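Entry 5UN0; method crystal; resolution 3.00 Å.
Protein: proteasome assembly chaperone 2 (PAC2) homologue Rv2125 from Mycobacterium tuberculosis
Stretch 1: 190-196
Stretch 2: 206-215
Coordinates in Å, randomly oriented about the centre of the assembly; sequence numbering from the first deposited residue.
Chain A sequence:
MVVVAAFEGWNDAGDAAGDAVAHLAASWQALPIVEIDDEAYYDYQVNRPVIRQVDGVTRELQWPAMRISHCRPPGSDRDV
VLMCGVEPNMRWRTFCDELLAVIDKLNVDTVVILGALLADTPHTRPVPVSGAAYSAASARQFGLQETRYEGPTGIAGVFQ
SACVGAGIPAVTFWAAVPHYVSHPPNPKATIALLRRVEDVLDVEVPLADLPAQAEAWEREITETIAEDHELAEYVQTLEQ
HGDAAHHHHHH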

ATOM      1  N   THR A 190     -16.128 -14.633  18.628  1.00 37.91           N
ATOM      2  CA  THR A 190     -15.096 -15.615  18.925  1.00 34.29           C
ATOM      3  C   THR A 190     -15.763 -16.906  19.394  1.00 33.51           C
ATOM      4  O   THR A 190     -15.409 -18.009  18.959  1.00 32.96           O
ATOM      5  N   ILE A 191     -16.744 -16.766  20.276  1.00 32.49           N
ATOM      6  CA  ILE A 191     -17.509 -17.918  20.719  1.00 31.51           C
ATOM      7  C   ILE A 191     -18.072 -18.629  19.506  1.00 31.40           C
ATOM      8  O   ILE A 191     -17.810 -19.822  19.285  1.00 31.76           O
ATOM      9  N   ALA A 192     -18.827 -17.871  18.713  1.00 30.81           N
ATOM     10  CA  ALA A 192     -19.491 -18.406  17.525  1.00 29.85           C
ATOM     11  C   ALA A 192     -18.526 -19.159  16.628  1.00 29.61           C
ATOM     12  O   ALA A 192     -18.816 -20.267  16.216  1.00 30.52           O
ATOM     13  N   LEU A 193     -17.372 -18.570  16.354  1.00 30.90           N
ATOM     14  CA  LEU A 193     -16.367 -19.226  15.505  1.00 32.37           C
ATOM     15  C   LEU A 193     -15.865 -20.519  16.140  1.00 32.14           C
ATOM     16  O   LEU A 193     -15.685 -21.517  15.467  1.00 29.44           O
ATOM     17  N   LEU A 194     -15.641 -20.472  17.444  1.00 33.69           N
ATOM     18  CA  LEU A 194     -15.160 -21.629  18.179  1.00 35.89           C
ATOM     19  C   LEU A 194     -16.131 -22.785  18.072  1.00 38.40           C
ATOM     20  O   LEU A 194     -15.724 -23.941  17.940  1.00 42.15           O
ATOM     21  N   ARG A 195     -17.416 -22.472  18.120  1.00 38.78           N
ATOM     22  CA  ARG A 195     -18.434 -23.498  18.017  1.00 39.89           C
ATOM     23  C   ARG A 195     -18.397 -24.151  16.641  1.00 39.43           C
ATOM     24  O   ARG A 195     -18.577 -25.362  16.518  1.00 39.29           O
ATOM     25  N   ARG A 196     -18.139 -23.355  15.608  1.00 40.28           N
ATOM     26  CA  ARG A 196     -17.981 -23.905  14.255  1.00 42.32           C
ATOM     27  C   ARG A 196     -16.789 -24.857  14.223  1.00 42.72           C
ATOM     28  O   ARG A 196     -16.814 -25.868  13.523  1.00 44.34           O
ATOM     29  N   PRO A 206     -13.286 -25.784  25.498  1.00 40.98           N
ATOM     30  CA  PRO A 206     -13.694 -25.162  26.735  1.00 39.97           C
ATOM     31  C   PRO A 206     -13.787 -23.669  26.527  1.00 39.78           C
ATOM     32  O   PRO A 206     -12.790 -23.047  26.156  1.00 39.53           O
ATOM     33  N   LEU A 207     -14.968 -23.098  26.731  1.00 39.90           N
ATOM     34  CA  LEU A 207     -15.126 -21.668  26.515  1.00 40.81           C
ATOM     35  C   LEU A 207     -14.646 -20.869  27.710  1.00 42.37           C
ATOM     36  O   LEU A 207     -14.334 -19.682  27.571  1.00 43.60           O
ATOM     37  N   ALA A 208     -14.585 -21.512  28.878  1.00 44.33           N
ATOM     38  CA  ALA A 208     -14.100 -20.866  30.105  1.00 45.05           C
ATOM     39  C   ALA A 208     -14.913 -19.610  30.488  1.00 47.08           C
ATOM     40  O   ALA A 208     -16.098 -19.719  30.810  1.00 48.18           O
ATOM     41  N   ASP A 209     -14.280 -18.435  30.432  1.00 48.21           N
ATOM     42  CA  ASP A 209     -14.856 -17.194  30.930  1.00 50.82           C
ATOM     43  C   ASP A 209     -15.456 -16.342  29.808  1.00 49.58           C
ATOM     44  O   ASP A 209     -15.849 -15.194  30.035  1.00 48.14           O
ATOM     45  N   LEU A 210     -15.527 -16.887  28.598  1.00 48.64           N
ATOM     46  CA  LEU A 210     -15.964 -16.094  27.442  1.00 48.99           C
ATOM     47  C   LEU A 210     -17.409 -15.584  27.558  1.00 51.74           C
ATOM     48  O   LEU A 210     -17.675 -14.422  27.253  1.00 51.68           O
ATOM     49  N   PRO A 211     -18.345 -16.444  27.995  1.00 54.85           N
ATOM     50  CA  PRO A 211     -19.727 -15.970  28.101  1.00 53.78           C
ATOM     51  C   PRO A 211     -19.858 -14.730  28.985  1.00 52.94           C
ATOM     52  O   PRO A 211     -20.510 -13.760  28.607  1.00 48.54           O
ATOM     53  N   ALA A 212     -19.222 -14.773  30.150  1.00 55.74           N
ATOM     54  CA  ALA A 212     -19.233 -13.642  31.084  1.00 58.14           C
ATOM     55  C   ALA A 212     -18.792 -12.358  30.397  1.00 61.52           C
ATOM     56  O   ALA A 212     -19.397 -11.295  30.573  1.00 60.62           O
ATOM     57  N   GLN A 213     -17.728 -12.480  29.611  1.00 65.77           N
ATOM     58  CA  GLN A 213     -17.164 -11.353  28.881  1.00 67.78           C
ATOM     59  C   GLN A 213     -18.113 -10.885  27.781  1.00 70.86           C
ATOM     60  O   GLN A 213     -18.174  -9.695  27.480  1.00 75.82           O
ATOM     61  N   ALA A 214     -18.856 -11.823  27.198  1.00 73.82           N
ATOM     62  CA  ALA A 214     -19.812 -11.511  26.127  1.00 78.20           C
ATOM     63  C   ALA A 214     -21.025 -10.764  26.663  1.00 82.13           C
ATOM     64  O   ALA A 214     -21.492  -9.784  26.081  1.00 86.93           O
ATOM     65  N   GLU A 215     -21.537 -11.252  27.779  1.00 84.88           N
ATOM     66  CA  GLU A 215     -22.700 -10.677  28.405  1.00 89.33           C
ATOM     67  C   GLU A 215     -22.374  -9.278  28.955  1.00 84.52           C
ATOM     68  O   GLU A 215     -23.173  -8.338  28.825  1.00 84.80           O
TER

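The contact between these two stretches is almost wholly apolar. Residues 190-196 lie within a helix; residues 206-209 form a loop, and a second helix starts at Leu 210. The helix axes run at 143°, closer to antiparallel than to parallel, and approach no nearer than 11.3 Å, so side chains must fill the space between them. The backbones come nearest at Ile 191 and Leu 210, whose CA atoms are 7.1 Å apart.

Ile 191 is the centre of the packing. Its CA-to-CB bond points sideways, but with chi1 m and chi2 t the chain extends until its end comes nearer the second stretch. CG1 of Ile 191 lies 3.9 Å from CB of Leu 210 and 4.3 Å from CD2 of Leu 207. Farther out, CD1 of Ile 191 is 4.4 Å from CD of Pro 211 and 4.4 Å from CB of Ala 214. A long, branched, uncharged side chain suits this buried place, since it can touch four apolar residues and leaves no polar group to satisfy. Proline fits the first turn of a helix, where its missing backbone NH costs no helical hydrogen bond. Ala 214, one helical turn after Leu 210, points toward the first helix, and its single methyl offers a small apolar surface to the tip of the isoleucine.

Three of the four leucines, Leu 194, Leu 207 and Leu 210, point toward the other stretch, each with chi1 m and chi2 t; Leu 193 is out of reach. Their forked, flexible ends put methyls into the apolar gap: CD1 of Leu 194 meets CD1 of Leu 210 at 3.7 Å and CD2 of Leu 207 at 4.0 Å. Leu 207 and Leu 210 are the ends of a type II' turn, closed by a hydrogen bond from Leu 210 N to Leu 207 O (3.2 Å), and both point toward the first helix. Between them, Ala 208 and Asp 209 make no contact with it.

The charged contribution comes from Arg 195. Its CA-to-CB bond is sideways, yet chi1 m followed by chi2 and chi3 t carries the exposed chain along the border of the apolar cluster. There NH2 of Arg 195 lies 3.8 Å from CD1 of Leu 207, which sits at the edge of the guanidinium, near its plane. Arginine suits this border because its long chain can reach a leucine methyl by van der Waals contact while the residue stays exposed.

No hydrogen bond joins the stretches. Thr 190 also points toward the second stretch but stays short of close contact; its OG1 is hydrogen-bonded elsewhere in the structure.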

ATOM      1  CB  THR A 190     -14.121 -15.090  19.984  1.00 32.84           C
ATOM      2  OG1 THR A 190     -13.617 -13.819  19.569  1.00 32.81           O
ATOM      3  CG2 THR A 190     -12.961 -16.028  20.152  1.00 32.31           C
ATOM      4  CB  ILE A 191     -18.652 -17.518  21.662  1.00 30.82           C
ATOM      5  CG1 ILE A 191     -18.077 -17.139  23.035  1.00 30.85           C
ATOM      6  CG2 ILE A 191     -19.651 -18.657  21.779  1.00 30.90           C
ATOM      7  CD1 ILE A 191     -19.100 -16.865  24.120  1.00 30.86           C
ATOM      8  CB  ALA A 192     -20.165 -17.297  16.749  1.00 29.19           C
ATOM      9  CB  LEU A 193     -15.167 -18.305  15.223  1.00 33.19           C
ATOM     10  CG  LEU A 193     -15.380 -17.092  14.300  1.00 34.19           C
ATOM     11  CD1 LEU A 193     -14.117 -16.231  14.250  1.00 34.52           C
ATOM     12  CD2 LEU A 193     -15.795 -17.495  12.886  1.00 33.46           C
ATOM     13  CB  LEU A 194     -14.944 -21.277  19.651  1.00 35.54           C
ATOM     14  CG  LEU A 194     -13.640 -20.535  19.928  1.00 34.59           C
ATOM     15  CD1 LEU A 194     -13.704 -19.901  21.306  1.00 34.69           C
ATOM     16  CD2 LEU A 194     -12.433 -21.473  19.774  1.00 33.43           C
ATOM     17  CB  ARG A 195     -19.805 -22.909  18.349  1.00 42.62           C
ATOM     18  CG  ARG A 195     -19.918 -22.636  19.833  1.00 44.93           C
ATOM     19  CD  ARG A 195     -21.067 -21.731  20.201  1.00 49.04           C
ATOM     20  NE  ARG A 195     -21.109 -21.564  21.655  1.00 54.51           N
ATOM     21  CZ  ARG A 195     -22.009 -20.833  22.306  1.00 55.81           C
ATOM     22  NH1 ARG A 195     -22.954 -20.184  21.634  1.00 55.15           N
ATOM     23  NH2 ARG A 195     -21.957 -20.745  23.632  1.00 55.46           N
ATOM     24  CB  ARG A 196     -17.795 -22.812  13.200  1.00 42.49           C
ATOM     25  CG  ARG A 196     -18.688 -21.589  13.364  1.00 44.61           C
ATOM     26  CD  ARG A 196     -20.156 -21.897  13.622  1.00 46.02           C
ATOM     27  NE  ARG A 196     -20.848 -22.288  12.398  1.00 49.20           N
ATOM     28  CZ  ARG A 196     -22.142 -22.067  12.140  1.00 54.37           C
ATOM     29  NH1 ARG A 196     -22.925 -21.445  13.022  1.00 53.32           N
ATOM     30  NH2 ARG A 196     -22.659 -22.464  10.972  1.00 57.60           N
ATOM     31  CB  PRO A 206     -12.549 -25.509  27.701  1.00 39.92           C
ATOM     32  CG  PRO A 206     -11.497 -26.212  26.904  1.00 40.41           C
ATOM     33  CD  PRO A 206     -11.841 -26.056  25.473  1.00 40.64           C
ATOM     34  CB  LEU A 207     -16.567 -21.304  26.205  1.00 40.67           C
ATOM     35  CG  LEU A 207     -17.116 -21.914  24.919  1.00 40.47           C
ATOM     36  CD1 LEU A 207     -18.633 -21.922  24.955  1.00 40.86           C
ATOM     37  CD2 LEU A 207     -16.618 -21.148  23.708  1.00 39.85           C
ATOM     38  CB  ALA A 208     -12.614 -20.545  29.984  1.00 44.42           C
ATOM     39  CB  ASP A 209     -13.738 -16.390  31.619  1.00 54.88           C
ATOM     40  CG  ASP A 209     -14.227 -15.549  32.807  1.00 58.71           C
ATOM     41  OD1 ASP A 209     -15.189 -15.959  33.504  1.00 59.86           O
ATOM     42  OD2 ASP A 209     -13.611 -14.478  33.067  1.00 60.01           O
ATOM     43  CB  LEU A 210     -15.759 -16.859  26.122  1.00 45.69           C
ATOM     44  CG  LEU A 210     -14.361 -16.792  25.498  1.00 44.46           C
ATOM     45  CD1 LEU A 210     -14.273 -17.718  24.301  1.00 45.33           C
ATOM     46  CD2 LEU A 210     -13.985 -15.381  25.075  1.00 43.20           C
ATOM     47  CB  PRO A 211     -20.452 -17.166  28.720  1.00 53.61           C
ATOM     48  CG  PRO A 211     -19.666 -18.349  28.261  1.00 54.95           C
ATOM     49  CD  PRO A 211     -18.238 -17.888  28.281  1.00 55.48           C
ATOM     50  CB  ALA A 212     -18.326 -13.931  32.267  1.00 56.15           C
ATOM     51  CB  GLN A 213     -15.802 -11.733  28.290  1.00 68.10           C
ATOM     52  CG  GLN A 213     -14.736 -12.036  29.339  1.00 68.69           C
ATOM     53  CD  GLN A 213     -13.500 -12.717  28.772  1.00 69.44           C
ATOM     54  OE1 GLN A 213     -13.476 -13.145  27.619  1.00 67.67           O
ATOM     55  NE2 GLN A 213     -12.461 -12.825  29.595  1.00 69.84           N
ATOM     56  CB  ALA A 214     -20.256 -12.787  25.419  1.00 76.87           C
ATOM     57  CB  GLU A 215     -23.161 -11.676  29.481  1.00 97.91           C
ATOM     58  CG  GLU A 215     -23.805 -11.103  30.733  1.00107.43           C
ATOM     59  CD  GLU A 215     -25.140 -10.426  30.462  1.00115.29           C
ATOM     60  OE1 GLU A 215     -25.710 -10.575  29.363  1.00117.94           O
ATOM     61  OE2 GLU A 215     -25.639  -9.746  31.370  1.00126.13           O
TER